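Local coordinates for protein nucleoside hydrolase, putative (Trypanosoma brucei, PDB 3FZ0) that belongs to the nucleoside hydrolase family, an alpha/beta fold with a central mixed sheet, and carries a bound calcium ion, at residues B[185-190]-B[312-317]; B[142-147]-B[194-199]; B[323-328]-B[333-338]; B[119-122]-B[128-131]; B[22-27]-B[58-63]. The protein carries 2 engineered substitutions. One frame throughout, in Å; residues are numbered along the deposited sequence. Where two conformers were deposited one is given.

Contact 1. Residues B[185-190]-B[312-317]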
# COMPACT_ATOMS: atom_id res chain seq x y z
N CYS B 185 15.68 3.82 3.37
CA CYS B 185 15.76 4.86 4.40
C CYS B 185 14.83 5.99 4.08
O CYS B 185 14.19 6.55 4.97
CB CYS B 185 17.17 5.42 4.51
SG CYS B 185 18.23 4.46 5.62
N ASP B 186 14.74 6.33 2.81
CA ASP B 186 13.87 7.43 2.45
C ASP B 186 13.36 7.25 1.05
O ASP B 186 13.92 7.82 0.11
CB ASP B 186 14.60 8.78 2.61
CG ASP B 186 13.64 9.91 2.68
OD1 ASP B 186 12.54 9.70 2.16
OD2 ASP B 186 13.96 11.00 3.24
N PRO B 187 12.28 6.46 0.91
CA PRO B 187 11.69 6.20 -0.40
C PRO B 187 11.08 7.48 -0.98
O PRO B 187 11.29 7.77 -2.15
CB PRO B 187 10.65 5.12 -0.10
CG PRO B 187 11.07 4.53 1.20
CD PRO B 187 11.57 5.71 1.96
N GLU B 188 10.36 8.24 -0.16
CA GLU B 188 9.74 9.51 -0.61
C GLU B 188 10.81 10.44 -1.24
O GLU B 188 10.59 11.01 -2.31
CB GLU B 188 9.03 10.21 0.54
CG GLU B 188 7.69 9.64 0.93
CD GLU B 188 7.78 8.39 1.82
OE1 GLU B 188 8.88 7.91 2.16
OE2 GLU B 188 6.73 7.90 2.23
N ALA B 189 11.96 10.55 -0.58
CA ALA B 189 13.04 11.38 -1.13
C ALA B 189 13.48 10.90 -2.51
O ALA B 189 13.75 11.71 -3.38
CB ALA B 189 14.23 11.48 -0.17
N GLY B 190 13.55 9.58 -2.70
CA GLY B 190 13.94 8.98 -3.97
C GLY B 190 12.95 9.27 -5.08
O GLY B 190 13.35 9.50 -6.23
N GLU B 312 6.24 -5.48 1.93
CA GLU B 312 7.60 -6.03 1.79
C GLU B 312 8.47 -5.26 0.78
O GLU B 312 9.68 -5.45 0.72
CB GLU B 312 7.52 -7.51 1.39
CG GLU B 312 7.20 -8.48 2.53
CD GLU B 312 5.71 -8.70 2.76
OE1 GLU B 312 4.91 -8.51 1.82
OE2 GLU B 312 5.33 -9.07 3.90
N THR B 313 7.84 -4.41 -0.04
CA THR B 313 8.57 -3.73 -1.11
C THR B 313 8.76 -2.20 -0.96
O THR B 313 9.24 -1.52 -1.90
CB THR B 313 7.94 -3.99 -2.48
OG1 THR B 313 6.55 -3.69 -2.41
CG2 THR B 313 8.12 -5.42 -2.91
N ARG B 314 8.40 -1.64 0.20
CA ARG B 314 8.64 -0.20 0.41
C ARG B 314 10.13 0.04 0.21
O ARG B 314 10.92 -0.70 0.75
CB ARG B 314 8.14 0.26 1.79
CG ARG B 314 8.83 1.51 2.31
CD ARG B 314 8.09 2.21 3.44
NE ARG B 314 7.48 3.36 2.85
CZ ARG B 314 7.81 4.64 3.03
NH1 ARG B 314 8.76 5.05 3.86
NH2 ARG B 314 7.12 5.52 2.34
N GLY B 315 10.48 1.03 -0.61
CA GLY B 315 11.88 1.34 -0.93
C GLY B 315 12.42 0.64 -2.17
O GLY B 315 13.50 0.95 -2.62
N ALA B 316 11.67 -0.32 -2.72
CA ALA B 316 12.12 -1.05 -3.91
C ALA B 316 12.33 -0.10 -5.07
O ALA B 316 11.61 0.91 -5.20
CB ALA B 316 11.12 -2.19 -4.32
N THR B 317 13.33 -0.44 -5.89
CA THR B 317 13.59 0.19 -7.15
C THR B 317 12.76 -0.50 -8.23
O THR B 317 12.94 -1.69 -8.50
CB THR B 317 15.07 0.06 -7.44
OG1 THR B 317 15.76 0.53 -6.29
CG2 THR B 317 15.48 0.88 -8.66
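Glu188 and Arg314 form a buried salt bridge, the carboxylate coming to the edge of the guanidinium at its NH1 and NH2 end, with the two planes 52° apart. The bond from Arg314 NH1 to Glu188 OE1 is weak, at 3.3 Å; the modelled approach of NH2 to OE2 is too short for its exact length to be trusted. Pro187 CG lies over one face of the same guanidinium, toward its rim, and the neighbouring CD is 3.5 Å from Arg314 NH1, so the ring supplies an apolar floor beneath the charge. A bend at chi3 (-104°) turns the arginine head toward this corner, and NE is held by Leu308 O. Next to it, Pro187 CG packs 3.9 Å from Gly315 CA. Gly315 has positive phi in the type II turn from Thr313 to Ala316, a conformation that glycine adopts easily. One step further back, Asp186 is the N-cap: its OD1 accepts from Ala189 N at 2.9 Å. Proline suits the first turn that follows, where no backbone N-H is required. The contact thus joins the start of helix 187-195 to the loop between strands 296-306 and 317-319, with Pro187 also touching Val306 of the longer strand.

Contact 2. Residues B[142-147]-B[194-199]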
# COMPACT_ATOMS: atom_id res chain seq x y z
N LEU B 142 14.68 17.75 -0.16
CA LEU B 142 14.22 18.93 0.57
C LEU B 142 14.63 20.19 -0.21
O LEU B 142 13.80 21.09 -0.46
CB LEU B 142 14.82 18.91 1.96
CG LEU B 142 14.12 19.40 3.21
CD1 LEU B 142 12.66 19.08 3.15
CD2 LEU B 142 14.76 18.72 4.40
N ALA B 143 15.91 20.21 -0.65
CA ALA B 143 16.40 21.28 -1.51
C ALA B 143 15.60 21.36 -2.81
O ALA B 143 15.15 22.45 -3.20
CB ALA B 143 17.86 21.11 -1.79
N LEU B 144 15.40 20.21 -3.45
CA LEU B 144 14.56 20.16 -4.66
C LEU B 144 13.17 20.76 -4.55
O LEU B 144 12.79 21.52 -5.44
CB LEU B 144 14.47 18.74 -5.22
CG LEU B 144 15.61 18.29 -6.11
CD1 LEU B 144 15.56 16.78 -6.11
CD2 LEU B 144 15.48 18.82 -7.55
N ARG B 145 12.41 20.43 -3.49
CA ARG B 145 11.04 21.00 -3.35
C ARG B 145 11.06 22.51 -3.04
O ARG B 145 10.11 23.20 -3.37
CB ARG B 145 10.17 20.24 -2.35
CG ARG B 145 10.23 18.72 -2.46
CD ARG B 145 9.48 18.12 -3.68
NE ARG B 145 8.26 18.86 -3.93
CZ ARG B 145 8.06 19.66 -4.97
NH1 ARG B 145 9.03 19.78 -5.89
NH2 ARG B 145 6.91 20.34 -5.10
N LEU B 146 12.12 23.02 -2.43
CA LEU B 146 12.20 24.44 -2.13
C LEU B 146 12.50 25.34 -3.33
O LEU B 146 12.00 26.48 -3.41
CB LEU B 146 13.25 24.72 -1.05
CG LEU B 146 12.82 24.54 0.40
CD1 LEU B 146 14.08 24.62 1.22
CD2 LEU B 146 11.79 25.62 0.81
N ASN B 147 13.38 24.87 -4.22
CA ASN B 147 13.78 25.68 -5.37
C ASN B 147 14.24 24.74 -6.46
O ASN B 147 15.44 24.58 -6.68
CB ASN B 147 14.87 26.70 -4.99
CG ASN B 147 14.99 27.86 -5.99
OD1 ASN B 147 14.80 27.67 -7.20
ND2 ASN B 147 15.35 29.05 -5.50
N LEU B 194 13.95 11.26 -8.58
CA LEU B 194 13.69 10.62 -9.88
C LEU B 194 12.53 11.24 -10.68
O LEU B 194 12.55 11.19 -11.90
CB LEU B 194 13.51 9.12 -9.72
CG LEU B 194 14.69 8.26 -9.21
CD1 LEU B 194 14.22 6.88 -8.71
CD2 LEU B 194 15.77 8.04 -10.25
N GLN B 195 11.51 11.80 -10.03
CA GLN B 195 10.39 12.46 -10.72
C GLN B 195 10.67 13.92 -11.10
O GLN B 195 9.87 14.53 -11.81
CB GLN B 195 9.14 12.43 -9.86
CG GLN B 195 8.52 11.05 -9.65
CD GLN B 195 8.07 10.39 -10.94
OE1 GLN B 195 8.59 9.35 -11.34
NE2 GLN B 195 7.11 10.99 -11.60
N HIS B 196 11.79 14.48 -10.66
CA HIS B 196 12.09 15.89 -10.90
C HIS B 196 12.24 16.23 -12.38
O HIS B 196 12.93 15.52 -13.12
CB HIS B 196 13.37 16.32 -10.16
CG HIS B 196 13.87 17.66 -10.57
ND1 HIS B 196 13.28 18.84 -10.15
CD2 HIS B 196 14.87 18.02 -11.42
CE1 HIS B 196 13.92 19.86 -10.69
NE2 HIS B 196 14.88 19.40 -11.46
N LYS B 197 11.59 17.31 -12.81
CA LYS B 197 11.68 17.78 -14.19
C LYS B 197 12.77 18.83 -14.29
O LYS B 197 12.79 19.81 -13.53
CB LYS B 197 10.35 18.42 -14.65
CG LYS B 197 9.13 17.51 -14.63
CD LYS B 197 9.31 16.23 -15.48
CE LYS B 197 8.07 15.33 -15.38
NZ LYS B 197 7.84 14.91 -13.95
N GLY B 198 13.69 18.65 -15.22
CA GLY B 198 14.66 19.67 -15.51
C GLY B 198 16.11 19.34 -15.20
O GLY B 198 16.93 20.24 -15.18
N TRP B 199 16.42 18.07 -14.94
CA TRP B 199 17.81 17.62 -14.93
C TRP B 199 18.33 17.74 -16.35
O TRP B 199 17.62 17.41 -17.29
CB TRP B 199 17.93 16.16 -14.50
CG TRP B 199 17.54 15.81 -13.10
CD1 TRP B 199 16.55 14.95 -12.73
CD2 TRP B 199 18.17 16.25 -11.89
NE1 TRP B 199 16.51 14.82 -11.36
CE2 TRP B 199 17.49 15.61 -10.82
CE3 TRP B 199 19.25 17.08 -11.60
CZ2 TRP B 199 17.85 15.79 -9.48
CZ3 TRP B 199 19.60 17.28 -10.27
CH2 TRP B 199 18.89 16.63 -9.23
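Beside the packing of Leu144 on His196, Lys197 NZ donates to Gln195 O at 3.0 Å, lying in the carbonyl plane. This bond ties together the chain just past helix 187-195, whose His196 ring takes a CH-pi contact from Leu144 of helix 138-146 in this alpha/beta fold. Leu144 carries the contact from its side: its branched end divides between two aromatic side chains. CD2 sits over one face of the His196 ring, 3.6 Å from the centroid and 18° off the normal, while CD1 approaches Trp199 CZ2 more loosely, at 4.2 Å. The imidazole is presented because His196 CG stands anti to the backbone N (chi1 169°), which swings the ring across to the helix. The two rings also touch each other: His196 CD2 lies over a face of the indole near its rim, and Trp199 CG lies in the imidazole plane at its edge. Trp199 NE1 is bonded to Val193 O, which probably limits the rotation of the indole. Leucine suits this place because its two methyls can serve two surfaces at once, and Val192 and Val193 of helix 187-195 also touch it. Among the imidazole atoms, ND1 is the nearest to Leu144 CD2, at 3.4 Å.

Contact 3. Residues B[323-328]-B[333-338]; sequences GTEQSM and RWRNCN
The backbone doubles back between Met328 and Arg333, where Arg333 N donates to Met328 O at 2.8 Å and the two CB atoms come close. The turn links helix 325-330, opened by a capping box, to the chain entering strand 337-343. Across it Arg335 grips Glu325 side-on. NE donates to OE2, on its syn side, at 2.8 Å and 169°; NH2 donates to OE1 from above the carboxylate plane at 3.0 Å. Both oxygens stay close to the guanidinium plane, although the two flat groups are 36° apart. Two bonds fix the rotation of the arginine head, and NH1 has a further partner in Leu301 O. Met328 fills the angle beneath: bent at chi3 (-39°), it lays CE over one guanidinium face and 3.6 Å from Arg335 CG. A long, flexible thioether suits a site bordered by both aliphatic chain and flat cation. Arg333 starts toward the helix with its CB, but its extended chain leads away to a salt bridge between NH1 and Asp320. In the capping box Ser327 N donates to Thr324 OG1 at 3.2 Å, and Thr324 N returns a bond to Ser327 OG at 2.7 Å.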
# COMPACT_ATOMS: atom_id res chain seq x y z
N GLY B 323 9.66 -1.26 -21.60
CA GLY B 323 8.92 -0.10 -22.04
C GLY B 323 9.51 0.50 -23.29
O GLY B 323 10.71 0.59 -23.41
N THR B 324 8.64 0.86 -24.23
CA THR B 324 9.08 1.52 -25.45
C THR B 324 8.77 3.00 -25.31
O THR B 324 8.10 3.43 -24.35
CB THR B 324 8.37 0.93 -26.71
OG1 THR B 324 6.95 1.19 -26.66
CG2 THR B 324 8.62 -0.58 -26.84
N GLU B 325 9.26 3.78 -26.27
CA GLU B 325 8.81 5.16 -26.43
C GLU B 325 7.27 5.24 -26.38
O GLU B 325 6.73 6.09 -25.67
CB GLU B 325 9.41 5.81 -27.71
CG GLU B 325 10.75 6.60 -27.50
CD GLU B 325 11.90 5.82 -26.73
OE1 GLU B 325 12.22 4.64 -27.06
OE2 GLU B 325 12.50 6.40 -25.79
N GLN B 326 6.55 4.34 -27.06
CA GLN B 326 5.07 4.41 -27.03
C GLN B 326 4.46 4.11 -25.65
O GLN B 326 3.60 4.87 -25.18
CB GLN B 326 4.40 3.53 -28.11
CG GLN B 326 4.55 4.04 -29.53
CD GLN B 326 3.36 3.68 -30.46
OE1 GLN B 326 2.84 2.55 -30.46
NE2 GLN B 326 2.94 4.66 -31.26
N SER B 327 4.89 3.02 -25.01
CA SER B 327 4.28 2.58 -23.75
C SER B 327 4.56 3.56 -22.62
O SER B 327 3.73 3.77 -21.76
CB SER B 327 4.71 1.17 -23.37
OG SER B 327 6.13 1.03 -23.39
N MET B 328 5.73 4.19 -22.65
CA MET B 328 6.05 5.24 -21.67
C MET B 328 5.24 6.51 -21.93
O MET B 328 4.74 7.14 -20.99
CB MET B 328 7.56 5.57 -21.62
CG MET B 328 8.45 4.41 -21.41
SD MET B 328 10.18 4.81 -21.09
CE MET B 328 10.39 6.19 -22.22
N ARG B 333 5.36 8.22 -18.46
CA ARG B 333 6.78 7.92 -18.21
C ARG B 333 7.67 8.57 -19.25
O ARG B 333 7.21 8.99 -20.32
CB ARG B 333 7.05 6.41 -18.14
CG ARG B 333 6.21 5.72 -17.09
CD ARG B 333 6.45 4.25 -17.09
NE ARG B 333 5.59 3.57 -16.15
CZ ARG B 333 5.40 2.26 -16.17
NH1 ARG B 333 6.02 1.51 -17.07
NH2 ARG B 333 4.56 1.70 -15.29
N TRP B 334 8.96 8.66 -18.92
CA TRP B 334 10.01 9.13 -19.82
C TRP B 334 11.30 8.50 -19.31
O TRP B 334 11.31 7.95 -18.21
CB TRP B 334 10.08 10.66 -19.84
CG TRP B 334 10.78 11.28 -18.67
CD1 TRP B 334 12.04 11.79 -18.67
CD2 TRP B 334 10.26 11.50 -17.35
NE1 TRP B 334 12.35 12.29 -17.43
CE2 TRP B 334 11.28 12.13 -16.60
CE3 TRP B 334 9.02 11.22 -16.72
CZ2 TRP B 334 11.12 12.49 -15.26
CZ3 TRP B 334 8.86 11.60 -15.37
CH2 TRP B 334 9.91 12.23 -14.66
N ARG B 335 12.36 8.52 -20.11
CA ARG B 335 13.63 7.91 -19.69
C ARG B 335 14.40 8.83 -18.74
O ARG B 335 15.23 9.66 -19.17
CB ARG B 335 14.49 7.54 -20.91
CG ARG B 335 13.97 6.38 -21.63
CD ARG B 335 14.79 5.96 -22.83
NE ARG B 335 13.93 5.17 -23.72
CZ ARG B 335 13.64 3.87 -23.56
NH1 ARG B 335 14.18 3.19 -22.54
NH2 ARG B 335 12.83 3.26 -24.43
N ASN B 336 14.11 8.68 -17.45
CA ASN B 336 14.61 9.59 -16.43
C ASN B 336 15.81 9.11 -15.68
O ASN B 336 16.35 9.86 -14.87
CB ASN B 336 13.51 9.90 -15.42
CG ASN B 336 13.10 8.67 -14.59
OD1 ASN B 336 13.31 7.54 -15.00
ND2 ASN B 336 12.49 8.91 -13.44
N CYS B 337 16.24 7.87 -15.93
CA CYS B 337 17.29 7.28 -15.11
C CYS B 337 18.20 6.32 -15.87
O CYS B 337 17.73 5.46 -16.61
CB CYS B 337 16.64 6.58 -13.93
SG CYS B 337 17.78 5.67 -12.86
N ASN B 338 19.51 6.49 -15.70
CA ASN B 338 20.50 5.60 -16.29
C ASN B 338 20.94 4.59 -15.24
O ASN B 338 21.61 4.94 -14.27
CB ASN B 338 21.69 6.38 -16.83
CG ASN B 338 22.58 5.55 -17.77
OD1 ASN B 338 22.11 4.68 -18.50
ND2 ASN B 338 23.88 5.85 -17.76
O HOH W 1 6.05 1.92 -20.37

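Contact 4. Residues B[119-122]-B[128-131]; sequences EEAE and VYQL
Ala121 and Tyr129 meet methyl to face. Ala121 CB stands over the middle of the phenol ring, 3.6 Å from its centroid and 12° off the normal, in a CH-pi contact. This closes an alpha-loop-beta connection: helix 110-120 ends just before Ala121, and the chain soon returns as strand 127-133 of the central sheet, between parallel strands 6-13 and 162-165. The orientation of the ring decides the rest. Tyr129 points its CB toward the loop that leaves the helix, with CG anti to the carbonyl carbon (chi1 -67°), and the ring is turned so that one broad face looks at the methyl. Its far end then reaches the next backbone amide: Glu122 N donates to Tyr129 OH at 3.1 Å and an almost straight 173°. The amide lies obliquely to the ring, so one aromatic side chain takes up the methyl on its face and the N-H at its hydroxyl.

Each residue type fits its task. Alanine is short enough to bring the backbone close to the ring; tyrosine combines a flat apolar surface with a polar end that can accept the bond. Glu122 turns its CB away from the strand, as suits an exposed residue whose backbone does the work. Ala121 has left helical angles, and its carbonyl and that of Glu119 both accept from Lys153 NZ, beside the helix end. Around the ring, Leu154 and Lys8 also touch Tyr129. Within the ring the methyl comes nearest to the carbon that bears the hydroxyl: Ala121 CB to Tyr129 CZ is 3.6 Å.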
# COMPACT_ATOMS: atom_id res chain seq x y z
N GLU B 119 23.09 28.56 -6.31
CA GLU B 119 22.77 29.95 -6.61
C GLU B 119 24.02 30.68 -7.02
O GLU B 119 24.01 31.43 -7.97
CB GLU B 119 22.08 30.63 -5.41
CG GLU B 119 21.76 32.10 -5.57
CD GLU B 119 20.75 32.42 -6.69
OE1 GLU B 119 19.73 31.67 -6.87
OE2 GLU B 119 20.98 33.45 -7.38
N GLU B 120 25.12 30.42 -6.31
CA GLU B 120 26.42 31.05 -6.59
C GLU B 120 27.24 30.42 -7.72
O GLU B 120 28.18 31.03 -8.21
CB GLU B 120 27.26 31.08 -5.31
CG GLU B 120 26.70 31.97 -4.20
CD GLU B 120 27.30 31.71 -2.82
OE1 GLU B 120 28.07 30.74 -2.64
OE2 GLU B 120 26.97 32.47 -1.89
N ALA B 121 26.89 29.19 -8.11
CA ALA B 121 27.56 28.43 -9.16
C ALA B 121 27.67 29.18 -10.45
O ALA B 121 26.71 29.82 -10.91
CB ALA B 121 26.83 27.12 -9.40
N GLU B 122 28.85 29.06 -11.05
CA GLU B 122 29.14 29.72 -12.33
C GLU B 122 29.61 28.69 -13.38
O GLU B 122 30.79 28.66 -13.73
CB GLU B 122 30.17 30.84 -12.12
CG GLU B 122 29.62 32.05 -11.31
CD GLU B 122 30.73 32.95 -10.74
OE1 GLU B 122 31.70 32.40 -10.16
OE2 GLU B 122 30.65 34.20 -10.88
N VAL B 128 32.12 22.42 -14.31
CA VAL B 128 30.86 21.71 -14.22
C VAL B 128 30.65 21.31 -12.76
O VAL B 128 31.57 20.84 -12.06
CB VAL B 128 30.80 20.52 -15.22
CG1 VAL B 128 31.64 19.32 -14.73
CG2 VAL B 128 29.39 20.09 -15.44
N TYR B 129 29.42 21.53 -12.29
CA TYR B 129 29.07 21.18 -10.93
C TYR B 129 28.31 19.87 -10.93
O TYR B 129 27.46 19.65 -11.80
CB TYR B 129 28.20 22.27 -10.32
CG TYR B 129 28.92 23.58 -10.13
CD1 TYR B 129 29.20 24.42 -11.20
CD2 TYR B 129 29.29 24.00 -8.85
CE1 TYR B 129 29.87 25.66 -11.01
CE2 TYR B 129 29.95 25.24 -8.65
CZ TYR B 129 30.25 26.05 -9.72
OH TYR B 129 30.91 27.27 -9.52
N GLN B 130 28.62 19.01 -9.96
CA GLN B 130 27.96 17.71 -9.82
C GLN B 130 27.59 17.46 -8.36
O GLN B 130 28.31 17.89 -7.44
CB GLN B 130 28.88 16.59 -10.31
CG GLN B 130 29.18 16.64 -11.78
CD GLN B 130 30.07 15.50 -12.24
OE1 GLN B 130 31.28 15.52 -12.03
NE2 GLN B 130 29.47 14.51 -12.88
N LEU B 131 26.46 16.78 -8.16
CA LEU B 131 26.03 16.42 -6.83
C LEU B 131 26.13 14.92 -6.82
O LEU B 131 25.58 14.26 -7.69
CB LEU B 131 24.58 16.85 -6.59
CG LEU B 131 23.98 16.88 -5.17
CD1 LEU B 131 22.57 17.39 -5.26
CD2 LEU B 131 23.95 15.54 -4.50

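Contact 5. Residues B[22-27]-B[58-63]; sequences AIMLAM and DLYDAD
Tyr60 projects from the last turn of helix 46-60 to meet two methionines of helix 17-27, one over a face and one at an edge, and these three residues account for most of the buried surface. The helices are the connections of two successive beta-alpha-beta crossovers, the first joining strands 6-13 and 32-39 and the second leading on to strand 66-68, in the parallel part of the central sheet. Met27 makes a Met-aromatic contact. Its CE methyl lies over one face of the phenol ring, 3.7 Å from the centroid and 19° off the normal, and SD stands higher above the same ring at 4.6 Å from the centroid. The chain is extended through chi2 and then folds at chi3 (-44°), which lowers the methyl onto the ring.

Met24, one turn earlier, works at another part of the tyrosine. Its CG lies at the ring edge, 4.0 Å from Tyr60 CE1, and its chain crosses the phenol at about a right angle. A bend at chi3 (94°) carries CE round toward Leu59, whose CD2 is 4.1 Å away. Methionine suits both places because its unbranched, polarisable chain can bend to follow a ring face or an edge. Tyrosine suits its own as a long, flat group able to span the gap where the nearest CA atoms of the two segments, those of Met27 and Tyr60, are 8.9 Å apart; its ring also stacks with Trp242.

Just after Tyr60 the helix closes in a Schellman motif. Asp61 takes positive phi, and its N donates to Asp58 O at 3.0 Å. At the hydroxyl end of the phenol, Tyr60 OH packs 3.4 Å from Met24 CE.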
# COMPACT_ATOMS: atom_id res chain seq x y z
N ALA B 22 35.03 7.09 -0.40
CA ALA B 22 34.50 7.86 -1.54
C ALA B 22 34.96 9.33 -1.55
O ALA B 22 35.34 9.87 -2.61
CB ALA B 22 32.97 7.78 -1.58
N ILE B 23 34.92 9.97 -0.38
CA ILE B 23 35.33 11.38 -0.28
C ILE B 23 36.85 11.47 -0.51
O ILE B 23 37.31 12.40 -1.17
CB ILE B 23 34.88 12.03 1.07
CG1 ILE B 23 33.34 12.05 1.13
CG2 ILE B 23 35.43 13.42 1.21
CD1 ILE B 23 32.73 12.15 2.53
N MET B 24 37.59 10.50 -0.00
CA MET B 24 39.01 10.39 -0.25
C MET B 24 39.30 10.28 -1.74
O MET B 24 40.24 10.90 -2.25
CB MET B 24 39.62 9.21 0.52
CG MET B 24 39.64 9.38 2.07
SD MET B 24 40.34 7.94 2.95
CE MET B 24 42.04 8.42 3.13
N LEU B 25 38.46 9.54 -2.44
CA LEU B 25 38.65 9.34 -3.87
C LEU B 25 38.41 10.66 -4.61
O LEU B 25 39.27 11.11 -5.41
CB LEU B 25 37.75 8.22 -4.37
CG LEU B 25 38.01 7.51 -5.71
CD1 LEU B 25 37.09 6.29 -5.80
CD2 LEU B 25 37.77 8.38 -6.87
N ALA B 26 37.27 11.30 -4.33
CA ALA B 26 37.00 12.66 -4.86
C ALA B 26 38.13 13.66 -4.59
O ALA B 26 38.47 14.44 -5.47
CB ALA B 26 35.71 13.19 -4.30
N MET B 27 38.72 13.61 -3.39
CA MET B 27 39.72 14.59 -3.00
C MET B 27 41.11 14.35 -3.52
O MET B 27 41.97 15.19 -3.28
CB MET B 27 39.77 14.73 -1.49
CG MET B 27 38.67 15.59 -0.93
SD MET B 27 38.78 15.66 0.84
CE MET B 27 39.09 13.94 1.19
N ASP B 58 40.49 16.75 8.96
CA ASP B 58 41.75 16.89 9.72
C ASP B 58 42.90 16.19 9.01
O ASP B 58 43.95 16.78 8.79
CB ASP B 58 41.62 16.31 11.13
CG ASP B 58 40.82 17.20 12.07
OD1 ASP B 58 40.67 18.42 11.78
OD2 ASP B 58 40.38 16.68 13.11
N LEU B 59 42.66 14.93 8.63
CA LEU B 59 43.65 14.13 7.93
C LEU B 59 44.25 14.89 6.74
O LEU B 59 45.45 14.91 6.56
CB LEU B 59 43.02 12.81 7.50
CG LEU B 59 43.96 11.70 7.00
CD1 LEU B 59 44.91 11.25 8.14
CD2 LEU B 59 43.18 10.53 6.44
N TYR B 60 43.40 15.55 5.96
CA TYR B 60 43.82 16.27 4.76
C TYR B 60 44.22 17.72 5.00
O TYR B 60 44.74 18.38 4.11
CB TYR B 60 42.70 16.22 3.73
CG TYR B 60 42.60 14.88 3.07
CD1 TYR B 60 41.83 13.85 3.62
CD2 TYR B 60 43.32 14.62 1.90
CE1 TYR B 60 41.76 12.60 3.01
CE2 TYR B 60 43.25 13.38 1.29
CZ TYR B 60 42.47 12.39 1.85
OH TYR B 60 42.41 11.17 1.23
N ASP B 61 43.95 18.21 6.20
CA ASP B 61 44.00 19.63 6.47
C ASP B 61 43.16 20.47 5.56
O ASP B 61 43.55 21.57 5.23
CB ASP B 61 45.42 20.12 6.34
CG ASP B 61 45.96 20.58 7.61
OD1 ASP B 61 45.48 21.64 8.12
OD2 ASP B 61 46.85 19.87 8.10
N ALA B 62 42.02 19.95 5.13
CA ALA B 62 41.21 20.64 4.12
C ALA B 62 40.23 21.60 4.78
O ALA B 62 39.61 21.26 5.80
CB ALA B 62 40.46 19.63 3.27
N ASP B 63 40.09 22.79 4.20
CA ASP B 63 39.11 23.75 4.70
C ASP B 63 37.76 23.69 3.98
O ASP B 63 37.02 24.67 3.94
CB ASP B 63 39.70 25.17 4.73
CG ASP B 63 40.91 25.26 5.68
OD1 ASP B 63 40.87 24.61 6.77
OD2 ASP B 63 41.92 25.94 5.35

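Contacts 1 and 2 share helix 187-195, one near each end, with centres 17 Å apart; both touch the third subunit. Contact 2 meets contact 3 directly, through a probable hydrogen bond from Asn336 ND2 to Leu194 O (2.8 Å) and the packing of Lys197 on Trp334. Contact 4 lies about 15 Å from contact 2, centre to centre, and strand 127-133 leads on to helix 138-146. Contact 5 lies across the chain's centre from contacts 1 and 3, its centre 31 Å and 38 Å from theirs, but 20 Å from that of contact 4. The side chain of its Met24 is about 13 Å from the calcium ion, and Ala22 touches the calcium-site residues Leu134 and Asp283.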